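Local coordinates for protein porin B (PDB 4GEY) that forms a beta-barrel channel in the outer membrane of Pseudomonas putida that probably lets sugars such as glucose pass into the cell envelope, at residues A[46-52]-A[68-74]; A[113-119]-A[411-417]; A[163-167]-A[407-411]. The protein carries 2 engineered substitutions. All coordinates share one frame; numbering follows the deposited sequence.

Contact 1. Residues A[46-52]-A[68-74]; sequences LDYVGEV and YSDQFAL. With C8E ((hydroxyethyloxy)tri(ethyloxy)octane), chain I; C8E ((hydroxyethyloxy)tri(ethyloxy)octane), chain H; DMU (decyl-beta-D-maltopyranoside), chain N.
Six backbone hydrogen bonds tie strand 46-52 to strand 68-74 and set the register: Asp47 faces Ala73, Val49 faces Gln71 and Glu51 faces Ser69, each residue of a pair donating its N-H and accepting one in return. The bond from Glu51 N to Ser69 O, at 2.8 Å, is nearly straight (170°). Between these pairs CA-H groups also lean on carbonyl oxygens, as where Tyr48 CA lies 3.4 Å from Gln71 O.

The apolar and aromatic contacts gather on the face that carries Leu46, Tyr48, Val52, Tyr68 and Phe72. With CG of Tyr48 anti to its amide nitrogen (chi1 171°), the ring swings across to the neighbouring strand and sets CD1 over one face of the Phe72 ring, 3.6 Å from CZ; the two planes are inclined at 58°. At the rim of the same phenyl ring comes Leu46 CD2, 4.2 Å from Phe72 CD1. Farther along, Val52 CG2 meets the edge of the Tyr68 ring, lying in its plane. The hydroxyls of Tyr48 and Tyr68 are modelled too close together for their relation to be trusted. Detergent covers this side: one polyether chain runs over a face of Tyr48, and an alkyl carbon of another, C4, lies 3.6 Å from Tyr68 CD2.

Polar groups dominate the other face, and their main partners lie on the neighbouring strand 89-100 or in loops folded inward. Glu51 OE1 accepts the amide of Val122, while Gln71 OE1 is held by both Arg98 and Trp186, two residues of the glucose pocket. A detergent-coated aromatic surface backed by a polar, sugar-facing one is what a hairpin in the wall of an outer-membrane porin barrel presents.

Contact 2. Residues A[113-119]-A[411-417]; sequences AGQFSSV and QYIKSPG. With C8E ((hydroxyethyloxy)tri(ethyloxy)octane), chain F; DMU (decyl-beta-D-maltopyranoside), chain K.
The carbonyl oxygen of Val119 is gripped by two side-chain amides. Gln411 NE2 reaches it at 3.2 Å along an almost straight N-H (171°), with the oxygen close to the plane of the glutamine amide, and Gln166 supplies the second donor. Here a loop of the carbohydrate porin folds into the beta-barrel and lies against the inside of strand 404-414 and the turn that follows it. The other end of the Gln411 amide, OE1, receives Asn167 and rests 3.4 Å from Val119 CB; with NE2 donating and OE1 accepting, the amide is held in one rotation. An alanine here would probably leave Val119 O with one donor fewer and Asn167 ND2 without this acceptor, so that loop and wall would be less firmly joined.

Next along the strand, Ile413 has CG1 anti to its carbonyl carbon (chi1 -48°), which carries CD1 to Val119 CG1 at 3.4 Å; the two side chains cross at about a right angle. The extended Gln115 also brings NE2 to 3.9 Å from Ile413 CG2, a van der Waals touch; the polar end of Gln115 has its partners elsewhere, OE1 bonding to Ser104.

Where the strand has ended, backbone meets backbone. Gly417 has a positive phi (62°), a conformation that suits glycine, and its CA comes within 3.4 Å of Gly114 O. The carboxylate of Glu389 fastens both segments at once, taking the amides of Phe116 and Gly417 on one oxygen and that of Ser117 on the other. On the outer side of the strand Tyr412 and Lys414 meet detergent: a polyether chain lies over one face of the Tyr412 ring, and Lys414 NZ donates a hydrogen bond of 2.9 Å to the maltoside oxygen O49.

Contact 3. Residues A[163-167]-A[407-411]; sequences CDFQN and RPNLQ. With C8E ((hydroxyethyloxy)tri(ethyloxy)octane), chain D.
Asp164 stacks over one face of the guanidinium group of Arg407, the carboxylate and guanidinium planes 29° apart and Asp164 CB above the centre of the group. The pair is a salt bridge of charges alone: OD1 stands 3.6 Å from NH1 but well out of the guanidinium plane, so that no N-H points at it, and NH1 has its hydrogen-bond partner in Gln433.

Amides meet more steeply. The planes of Gln166 and Asn409 are 73° apart, and Asn409 ND2 approaches Gln166 OE1 from above the carbonyl plane, at 3.2 Å and off its lone pairs, while Gln166 NE2 donates to Val52 O. Asn409 can do this because its CG sits between the backbone N and the carbonyl carbon (chi1 56°), a turn that also lets ND2 donate to Arg407 O at 3.3 Å.

These residues fasten an inward-folded loop to the inner wall of the porin barrel, with Pro408 and Leu410 turned to detergent on the outside. Glu393, on the adjacent strand, accepts the backbone N-H groups of Gln166 and Asn167, and Cys163 closes a disulfide with Cys171.

Gln411 continues the row of amides, giving NE2 to Asn409 OD1 at 3.0 Å. Its OE1 receives Asn167 ND2 at 2.7 Å, the two amide planes again steeply inclined, and Ser117 bonds to Asn167 OD1.

In the fold
All three contacts belong to one region of the barrel wall, where strand 42-57 pairs with 425-435 and that in turn with 404-414. Contact 1, a local hairpin, closes before the others open. Contacts 2 and 3 bring two separate inward loops to strand 404-414 and share Gln411; along the chain both segments of contact 3 fall between those of contact 2, meeting at that residue. Contact 3 lies about 14 Å from each of the others, centre to centre, while contacts 1 and 2 are about 22 Å apart. Gln166 joins all three. The inward loops thus lean on the first strand and on the last but one, which flank strand 425-435, beside the glucose-binding channel.

Contact 1. Residues A[46-52]-A[68-74]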
# COMPACT_ATOMS: atom_id res chain seq x y z
N LEU A 46 -13.25 -15.44 1.12
CA LEU A 46 -13.41 -14.63 2.32
C LEU A 46 -12.09 -14.64 3.07
O LEU A 46 -11.75 -15.60 3.75
CB LEU A 46 -14.53 -15.18 3.21
CG LEU A 46 -15.27 -14.16 4.08
CD1 LEU A 46 -15.50 -14.68 5.50
CD2 LEU A 46 -14.58 -12.79 4.11
N ASP A 47 -11.34 -13.56 2.92
CA ASP A 47 -9.98 -13.49 3.44
C ASP A 47 -9.89 -12.58 4.65
O ASP A 47 -10.52 -11.52 4.68
CB ASP A 47 -9.06 -12.99 2.36
CG ASP A 47 -9.06 -13.88 1.16
OD1 ASP A 47 -8.95 -15.10 1.38
OD2 ASP A 47 -9.21 -13.39 0.03
N TYR A 48 -9.09 -12.99 5.63
CA TYR A 48 -8.92 -12.22 6.85
C TYR A 48 -7.49 -11.77 7.08
O TYR A 48 -6.55 -12.51 6.82
CB TYR A 48 -9.36 -13.07 8.03
CG TYR A 48 -9.03 -12.48 9.38
CD1 TYR A 48 -9.86 -11.54 9.96
CD2 TYR A 48 -7.90 -12.89 10.07
CE1 TYR A 48 -9.57 -11.02 11.20
CE2 TYR A 48 -7.60 -12.37 11.29
CZ TYR A 48 -8.44 -11.44 11.85
OH TYR A 48 -8.13 -10.93 13.08
N VAL A 49 -7.33 -10.55 7.58
CA VAL A 49 -6.01 -10.07 7.98
C VAL A 49 -6.13 -9.39 9.32
O VAL A 49 -6.93 -8.46 9.46
CB VAL A 49 -5.40 -9.04 6.98
CG1 VAL A 49 -4.04 -8.54 7.48
CG2 VAL A 49 -5.27 -9.64 5.60
N GLY A 50 -5.37 -9.84 10.31
CA GLY A 50 -5.36 -9.19 11.60
C GLY A 50 -3.96 -8.73 11.94
O GLY A 50 -3.02 -9.50 11.80
N GLU A 51 -3.82 -7.47 12.37
CA GLU A 51 -2.53 -6.95 12.80
C GLU A 51 -2.53 -6.38 14.23
O GLU A 51 -3.31 -5.48 14.55
CB GLU A 51 -2.03 -5.89 11.82
CG GLU A 51 -1.35 -6.48 10.60
CD GLU A 51 -1.48 -5.61 9.37
OE1 GLU A 51 -1.69 -4.38 9.50
OE2 GLU A 51 -1.39 -6.18 8.25
N VAL A 52 -1.64 -6.90 15.08
CA VAL A 52 -1.46 -6.40 16.44
C VAL A 52 -0.17 -5.60 16.54
O VAL A 52 0.83 -5.99 15.95
CB VAL A 52 -1.32 -7.56 17.44
CG1 VAL A 52 -1.15 -7.03 18.85
CG2 VAL A 52 -2.52 -8.48 17.36
N TYR A 68 -5.02 -3.11 18.00
CA TYR A 68 -5.37 -4.17 17.09
C TYR A 68 -6.25 -3.65 15.98
O TYR A 68 -7.16 -2.86 16.21
CB TYR A 68 -6.09 -5.30 17.82
CG TYR A 68 -6.52 -6.42 16.91
CD1 TYR A 68 -5.61 -7.38 16.49
CD2 TYR A 68 -7.83 -6.53 16.48
CE1 TYR A 68 -6.01 -8.41 15.66
CE2 TYR A 68 -8.24 -7.55 15.66
CZ TYR A 68 -7.32 -8.49 15.26
OH TYR A 68 -7.73 -9.50 14.45
N SER A 69 -5.97 -4.11 14.78
CA SER A 69 -6.67 -3.63 13.61
C SER A 69 -6.83 -4.84 12.72
O SER A 69 -5.97 -5.71 12.70
CB SER A 69 -5.79 -2.60 12.92
OG SER A 69 -6.57 -1.59 12.34
N ASP A 70 -7.93 -4.92 11.98
CA ASP A 70 -8.12 -6.05 11.07
C ASP A 70 -8.94 -5.74 9.81
O ASP A 70 -9.41 -4.62 9.62
CB ASP A 70 -8.67 -7.29 11.81
CG ASP A 70 -10.11 -7.12 12.30
OD1 ASP A 70 -10.76 -6.09 12.01
OD2 ASP A 70 -10.61 -8.04 12.99
N GLN A 71 -9.10 -6.75 8.97
CA GLN A 71 -9.81 -6.58 7.71
C GLN A 71 -10.39 -7.91 7.25
O GLN A 71 -9.73 -8.95 7.32
CB GLN A 71 -8.87 -6.00 6.64
CG GLN A 71 -9.47 -5.83 5.25
CD GLN A 71 -8.41 -5.42 4.19
OE1 GLN A 71 -8.17 -4.24 3.92
NE2 GLN A 71 -7.79 -6.42 3.57
N PHE A 72 -11.64 -7.86 6.83
CA PHE A 72 -12.27 -8.99 6.16
C PHE A 72 -12.46 -8.58 4.71
O PHE A 72 -12.77 -7.43 4.41
CB PHE A 72 -13.63 -9.30 6.78
CG PHE A 72 -13.55 -10.12 8.05
CD1 PHE A 72 -13.58 -11.51 8.00
CD2 PHE A 72 -13.47 -9.49 9.29
CE1 PHE A 72 -13.52 -12.27 9.18
CE2 PHE A 72 -13.41 -10.24 10.46
CZ PHE A 72 -13.44 -11.63 10.40
N ALA A 73 -12.27 -9.52 3.79
CA ALA A 73 -12.47 -9.23 2.37
C ALA A 73 -13.32 -10.31 1.71
O ALA A 73 -12.93 -11.48 1.65
CB ALA A 73 -11.13 -9.07 1.68
N LEU A 74 -14.48 -9.92 1.21
CA LEU A 74 -15.45 -10.85 0.65
C LEU A 74 -15.40 -10.68 -0.86
O LEU A 74 -15.56 -9.58 -1.36
CB LEU A 74 -16.84 -10.54 1.22
CG LEU A 74 -18.07 -11.44 1.10
CD1 LEU A 74 -18.88 -11.10 -0.13
CD2 LEU A 74 -17.66 -12.89 1.09
C2 C8E I . -15.23 -7.08 13.43
C3 C8E I . -14.00 -6.92 14.33
C4 C8E I . -14.28 -7.35 15.77
C5 C8E I . -13.15 -8.25 16.29
C6 C8E I . -13.48 -9.73 16.12
C7 C8E I . -12.35 -10.49 15.45
C8 C8E I . -12.71 -11.96 15.23
O9 C8E I . -12.12 -12.50 14.05
C10 C8E I . -11.01 -13.36 14.28
C11 C8E I . -10.68 -14.14 13.00
O12 C8E I . -9.48 -14.90 13.10
C13 C8E I . -9.33 -15.88 12.09
C14 C8E I . -8.36 -16.99 12.50
C1 C8E H . -11.39 -5.27 20.53
C2 C8E H . -10.58 -6.56 20.54
C3 C8E H . -10.76 -7.28 19.20
C4 C8E H . -9.69 -8.36 19.00
C5 C8E H . -10.29 -9.76 18.87
C6 C8E H . -9.58 -10.55 17.77
C7 C8E H . -8.51 -11.48 18.33
C8 C8E H . -7.63 -12.08 17.23
O9 C8E H . -8.02 -13.39 16.90
C10 C8E H . -7.69 -13.72 15.57
C1 DMU N . -7.89 -4.10 23.29
C2 DMU N . -8.32 -2.87 23.91
C3 DMU N . -7.49 -2.33 25.01
C4 DMU N . -5.96 -2.46 24.80
O5 DMU N . -5.62 -3.74 24.01
C6 DMU N . -6.49 -4.12 22.92
O7 DMU N . -7.80 -0.93 25.23
O16 DMU N . -6.10 -5.43 22.51
C18 DMU N . -5.23 -5.62 21.41
C19 DMU N . -4.69 -7.06 21.23
C22 DMU N . -5.74 -8.19 20.96
C25 DMU N . -5.18 -9.54 20.53
C28 DMU N . -5.30 -9.98 19.09
C31 DMU N . -4.50 -11.19 18.64
O49 DMU N . -8.68 -4.37 22.06
O55 DMU N . -9.72 -3.02 24.34
C57 DMU N . -5.29 -2.53 25.97
O61 DMU N . -3.91 -2.67 25.92
C5 DMU N . -8.47 0.93 26.48
C7 DMU N . -7.26 1.69 26.34
C8 DMU N . -6.28 1.51 27.45
C9 DMU N . -6.21 0.08 28.12
O1 DMU N . -7.29 -0.88 27.57
C10 DMU N . -8.23 -0.51 26.50
O2 DMU N . -5.00 1.90 27.03
O3 DMU N . -9.42 1.26 25.40
O4 DMU N . -7.65 3.08 26.24
C11 DMU N . -6.30 0.16 29.44
O6 DMU N . -5.31 0.86 30.11

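Contact 2. Residues A[113-119]-A[411-417]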
# COMPACT_ATOMS: atom_id res chain seq x y z
N ALA A 113 2.23 16.02 14.12
CA ALA A 113 3.08 15.59 13.01
C ALA A 113 3.20 14.07 13.04
O ALA A 113 4.20 13.51 13.51
CB ALA A 113 4.46 16.26 13.09
N GLY A 114 2.17 13.41 12.52
CA GLY A 114 2.05 11.98 12.65
C GLY A 114 3.01 11.24 11.74
O GLY A 114 3.51 11.81 10.77
N GLN A 115 3.25 9.98 12.08
CA GLN A 115 4.13 9.11 11.31
C GLN A 115 3.66 9.00 9.86
O GLN A 115 2.47 8.97 9.59
CB GLN A 115 4.16 7.71 11.93
CG GLN A 115 5.22 6.85 11.32
CD GLN A 115 5.15 5.44 11.78
OE1 GLN A 115 4.40 5.12 12.71
NE2 GLN A 115 5.93 4.56 11.14
N PHE A 116 4.61 8.95 8.92
CA PHE A 116 4.23 8.82 7.53
C PHE A 116 3.82 7.39 7.26
O PHE A 116 2.70 7.14 6.82
CB PHE A 116 5.36 9.29 6.59
CG PHE A 116 5.51 10.77 6.56
CD1 PHE A 116 4.68 11.55 5.78
CD2 PHE A 116 6.47 11.40 7.34
CE1 PHE A 116 4.80 12.93 5.76
CE2 PHE A 116 6.61 12.78 7.32
CZ PHE A 116 5.77 13.55 6.53
N SER A 117 4.71 6.46 7.55
CA SER A 117 4.39 5.05 7.52
C SER A 117 3.52 4.70 8.73
O SER A 117 3.08 5.58 9.47
CB SER A 117 5.66 4.19 7.51
OG SER A 117 5.37 2.82 7.30
N SER A 118 3.26 3.41 8.92
CA SER A 118 2.30 2.94 9.91
C SER A 118 2.70 1.54 10.32
O SER A 118 3.09 0.72 9.49
CB SER A 118 0.89 2.93 9.31
OG SER A 118 0.04 2.08 10.06
N VAL A 119 2.60 1.26 11.62
CA VAL A 119 3.04 -0.03 12.13
C VAL A 119 1.96 -1.09 12.02
O VAL A 119 2.15 -2.23 12.42
CB VAL A 119 3.52 0.08 13.59
CG1 VAL A 119 4.65 1.06 13.66
CG2 VAL A 119 2.38 0.52 14.50
N GLN A 411 9.47 -4.12 14.64
CA GLN A 411 9.56 -2.90 13.85
C GLN A 411 10.35 -1.83 14.57
O GLN A 411 10.21 -1.68 15.79
CB GLN A 411 8.17 -2.37 13.55
CG GLN A 411 7.43 -3.20 12.54
CD GLN A 411 6.05 -2.68 12.30
OE1 GLN A 411 5.88 -1.58 11.80
NE2 GLN A 411 5.04 -3.47 12.65
N TYR A 412 11.15 -1.08 13.82
CA TYR A 412 11.96 -0.01 14.38
C TYR A 412 11.76 1.25 13.57
O TYR A 412 11.85 1.23 12.34
CB TYR A 412 13.44 -0.37 14.35
CG TYR A 412 14.31 0.46 15.28
CD1 TYR A 412 14.18 0.35 16.66
CD2 TYR A 412 15.26 1.34 14.78
CE1 TYR A 412 14.97 1.10 17.52
CE2 TYR A 412 16.06 2.10 15.64
CZ TYR A 412 15.91 1.97 17.00
OH TYR A 412 16.70 2.72 17.85
N ILE A 413 11.51 2.36 14.26
CA ILE A 413 11.19 3.62 13.60
C ILE A 413 12.06 4.78 14.10
O ILE A 413 11.99 5.17 15.26
CB ILE A 413 9.72 3.98 13.82
CG1 ILE A 413 8.84 2.77 13.51
CG2 ILE A 413 9.31 5.12 12.93
CD1 ILE A 413 7.55 2.84 14.21
N LYS A 414 12.85 5.34 13.19
CA LYS A 414 13.71 6.46 13.52
C LYS A 414 13.05 7.75 13.06
O LYS A 414 12.68 7.88 11.89
CB LYS A 414 15.06 6.30 12.83
CG LYS A 414 16.12 7.26 13.33
CD LYS A 414 16.71 8.09 12.20
CE LYS A 414 16.49 9.58 12.42
NZ LYS A 414 17.17 10.11 13.63
N SER A 415 12.90 8.70 13.98
CA SER A 415 12.18 9.93 13.71
C SER A 415 10.79 9.69 13.11
O SER A 415 10.59 9.87 11.91
CB SER A 415 12.98 10.85 12.78
OG SER A 415 14.19 11.24 13.39
N PRO A 416 9.84 9.26 13.95
CA PRO A 416 8.44 9.19 13.55
C PRO A 416 7.99 10.54 13.01
O PRO A 416 8.32 11.57 13.61
CB PRO A 416 7.74 8.88 14.86
CG PRO A 416 8.74 8.09 15.61
CD PRO A 416 10.04 8.76 15.31
N GLY A 417 7.27 10.53 11.89
CA GLY A 417 6.84 11.75 11.25
C GLY A 417 7.97 12.65 10.77
O GLY A 417 7.74 13.82 10.43
C7 C8E F . 13.98 -4.17 12.80
C8 C8E F . 14.04 -4.36 14.31
O9 C8E F . 15.35 -4.06 14.74
C10 C8E F . 15.40 -3.37 15.97
C11 C8E F . 16.85 -3.02 16.29
O12 C8E F . 16.92 -2.21 17.45
C13 C8E F . 18.01 -1.31 17.38
C14 C8E F . 18.30 -0.65 18.72
O15 C8E F . 19.67 -0.30 18.74
C16 C8E F . 19.92 1.07 18.50
C17 C8E F . 19.48 1.92 19.68
O18 C8E F . 20.38 1.73 20.75
C19 C8E F . 21.36 2.74 20.83
C20 C8E F . 21.96 2.70 22.23
O21 C8E F . 21.65 1.46 22.84
C1 DMU K . 18.82 8.56 16.72
C2 DMU K . 19.16 9.94 16.86
C3 DMU K . 20.36 10.19 17.69
C4 DMU K . 21.56 9.29 17.33
O5 DMU K . 21.10 7.89 16.84
C6 DMU K . 19.87 7.81 16.08
O7 DMU K . 20.81 11.55 17.57
O16 DMU K . 19.51 6.43 15.95
C18 DMU K . 20.31 5.57 15.14
C19 DMU K . 20.22 4.04 15.39
C22 DMU K . 20.44 3.06 14.17
C25 DMU K . 20.18 1.57 14.39
C28 DMU K . 19.65 0.74 13.23
C31 DMU K . 19.19 -0.70 13.45
C34 DMU K . 18.61 -1.48 12.29
O49 DMU K . 17.56 8.48 15.96
O55 DMU K . 17.99 10.70 17.33
C57 DMU K . 22.42 9.16 18.36
O61 DMU K . 23.72 8.79 18.03
C5 DMU K . 21.30 13.63 18.52
C7 DMU K . 22.62 13.54 19.02
C8 DMU K . 22.66 13.27 20.47
C9 DMU K . 21.98 11.92 20.87
O1 DMU K . 20.88 11.56 19.85
C10 DMU K . 20.57 12.36 18.67
O2 DMU K . 23.98 13.27 20.91
O3 DMU K . 21.28 14.06 17.10
O4 DMU K . 23.28 14.79 18.73
C11 DMU K . 21.43 11.96 22.07
O6 DMU K . 22.22 12.38 23.12

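Contact 3. Residues A[163-167]-A[407-411]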
# COMPACT_ATOMS: atom_id res chain seq x y z
N CYS A 163 2.15 -7.70 0.21
CA CYS A 163 1.81 -7.17 1.52
C CYS A 163 1.97 -8.21 2.61
O CYS A 163 1.00 -8.58 3.28
CB CYS A 163 0.38 -6.62 1.52
SG CYS A 163 0.03 -5.61 2.97
N ASP A 164 3.19 -8.69 2.77
CA ASP A 164 3.48 -9.65 3.82
C ASP A 164 3.99 -8.96 5.09
O ASP A 164 3.68 -9.42 6.20
CB ASP A 164 4.44 -10.73 3.33
CG ASP A 164 3.76 -11.73 2.41
OD1 ASP A 164 2.53 -11.93 2.56
OD2 ASP A 164 4.45 -12.30 1.53
N PHE A 165 4.75 -7.88 4.93
CA PHE A 165 5.24 -7.10 6.06
C PHE A 165 4.06 -6.46 6.80
O PHE A 165 2.97 -6.35 6.25
CB PHE A 165 6.23 -6.02 5.61
CG PHE A 165 7.60 -6.54 5.23
CD1 PHE A 165 7.85 -7.01 3.95
CD2 PHE A 165 8.64 -6.55 6.16
CE1 PHE A 165 9.10 -7.49 3.59
CE2 PHE A 165 9.90 -7.03 5.82
CZ PHE A 165 10.13 -7.50 4.54
N GLN A 166 4.25 -6.06 8.05
CA GLN A 166 3.18 -5.38 8.76
C GLN A 166 3.28 -3.87 8.57
O GLN A 166 2.27 -3.16 8.52
CB GLN A 166 3.22 -5.73 10.25
CG GLN A 166 2.05 -5.13 11.04
CD GLN A 166 1.81 -5.82 12.36
OE1 GLN A 166 1.76 -7.05 12.44
NE2 GLN A 166 1.68 -5.03 13.42
N ASN A 167 4.52 -3.40 8.46
CA ASN A 167 4.79 -1.98 8.30
C ASN A 167 4.43 -1.49 6.89
O ASN A 167 4.82 -2.09 5.89
CB ASN A 167 6.25 -1.72 8.59
CG ASN A 167 6.57 -0.26 8.72
OD1 ASN A 167 6.62 0.48 7.73
ND2 ASN A 167 6.82 0.18 9.94
N ARG A 407 2.63 -14.33 11.27
CA ARG A 407 3.98 -13.75 11.32
C ARG A 407 4.24 -12.70 12.36
O ARG A 407 3.86 -11.54 12.21
CB ARG A 407 4.53 -13.32 9.95
CG ARG A 407 3.59 -12.63 9.03
CD ARG A 407 4.34 -12.09 7.84
NE ARG A 407 4.59 -13.10 6.81
CZ ARG A 407 3.68 -13.49 5.93
NH1 ARG A 407 2.46 -12.97 5.96
NH2 ARG A 407 3.97 -14.41 5.02
N PRO A 408 4.90 -13.10 13.46
CA PRO A 408 5.44 -12.14 14.41
C PRO A 408 6.49 -11.27 13.72
O PRO A 408 7.20 -11.74 12.81
CB PRO A 408 6.11 -13.02 15.47
CG PRO A 408 6.24 -14.38 14.83
CD PRO A 408 5.07 -14.49 13.91
N ASN A 409 6.57 -10.02 14.14
CA ASN A 409 7.55 -9.11 13.59
C ASN A 409 8.05 -8.11 14.60
O ASN A 409 7.43 -7.88 15.65
CB ASN A 409 6.99 -8.40 12.36
CG ASN A 409 5.70 -7.66 12.66
OD1 ASN A 409 5.70 -6.44 12.85
ND2 ASN A 409 4.60 -8.39 12.69
N LEU A 410 9.19 -7.51 14.28
CA LEU A 410 9.80 -6.47 15.10
C LEU A 410 9.98 -5.26 14.20
O LEU A 410 10.58 -5.36 13.13
CB LEU A 410 11.16 -6.93 15.59
CG LEU A 410 11.41 -7.18 17.08
CD1 LEU A 410 11.99 -8.57 17.27
CD2 LEU A 410 12.40 -6.16 17.59
N GLN A 411 9.47 -4.12 14.64
CA GLN A 411 9.56 -2.90 13.85
C GLN A 411 10.35 -1.83 14.57
O GLN A 411 10.21 -1.68 15.79
CB GLN A 411 8.17 -2.37 13.55
CG GLN A 411 7.43 -3.20 12.54
CD GLN A 411 6.05 -2.68 12.30
OE1 GLN A 411 5.88 -1.58 11.80
NE2 GLN A 411 5.04 -3.47 12.65
C1 C8E D . 5.51 -10.89 18.39
C2 C8E D . 6.70 -9.99 18.70
C3 C8E D . 7.99 -10.80 18.79
C4 C8E D . 8.99 -10.31 17.74
C5 C8E D . 9.14 -11.27 16.56
C6 C8E D . 10.59 -11.64 16.27
C7 C8E D . 10.84 -11.87 14.78
C8 C8E D . 12.33 -11.81 14.46
O9 C8E D . 12.93 -13.10 14.36
C10 C8E D . 13.51 -13.38 13.09
C11 C8E D . 14.74 -14.29 13.23
O12 C8E D . 14.48 -15.50 13.91
C13 C8E D . 15.22 -16.60 13.39
C14 C8E D . 14.56 -17.96 13.68
O15 C8E D . 15.51 -19.01 13.75
C16 C8E D . 15.22 -20.10 12.89
C17 C8E D . 14.99 -21.41 13.65
O18 C8E D . 14.69 -22.47 12.75
C19 C8E D . 15.64 -23.53 12.74
C20 C8E D . 14.92 -24.81 12.34
O21 C8E D . 15.42 -25.94 13.03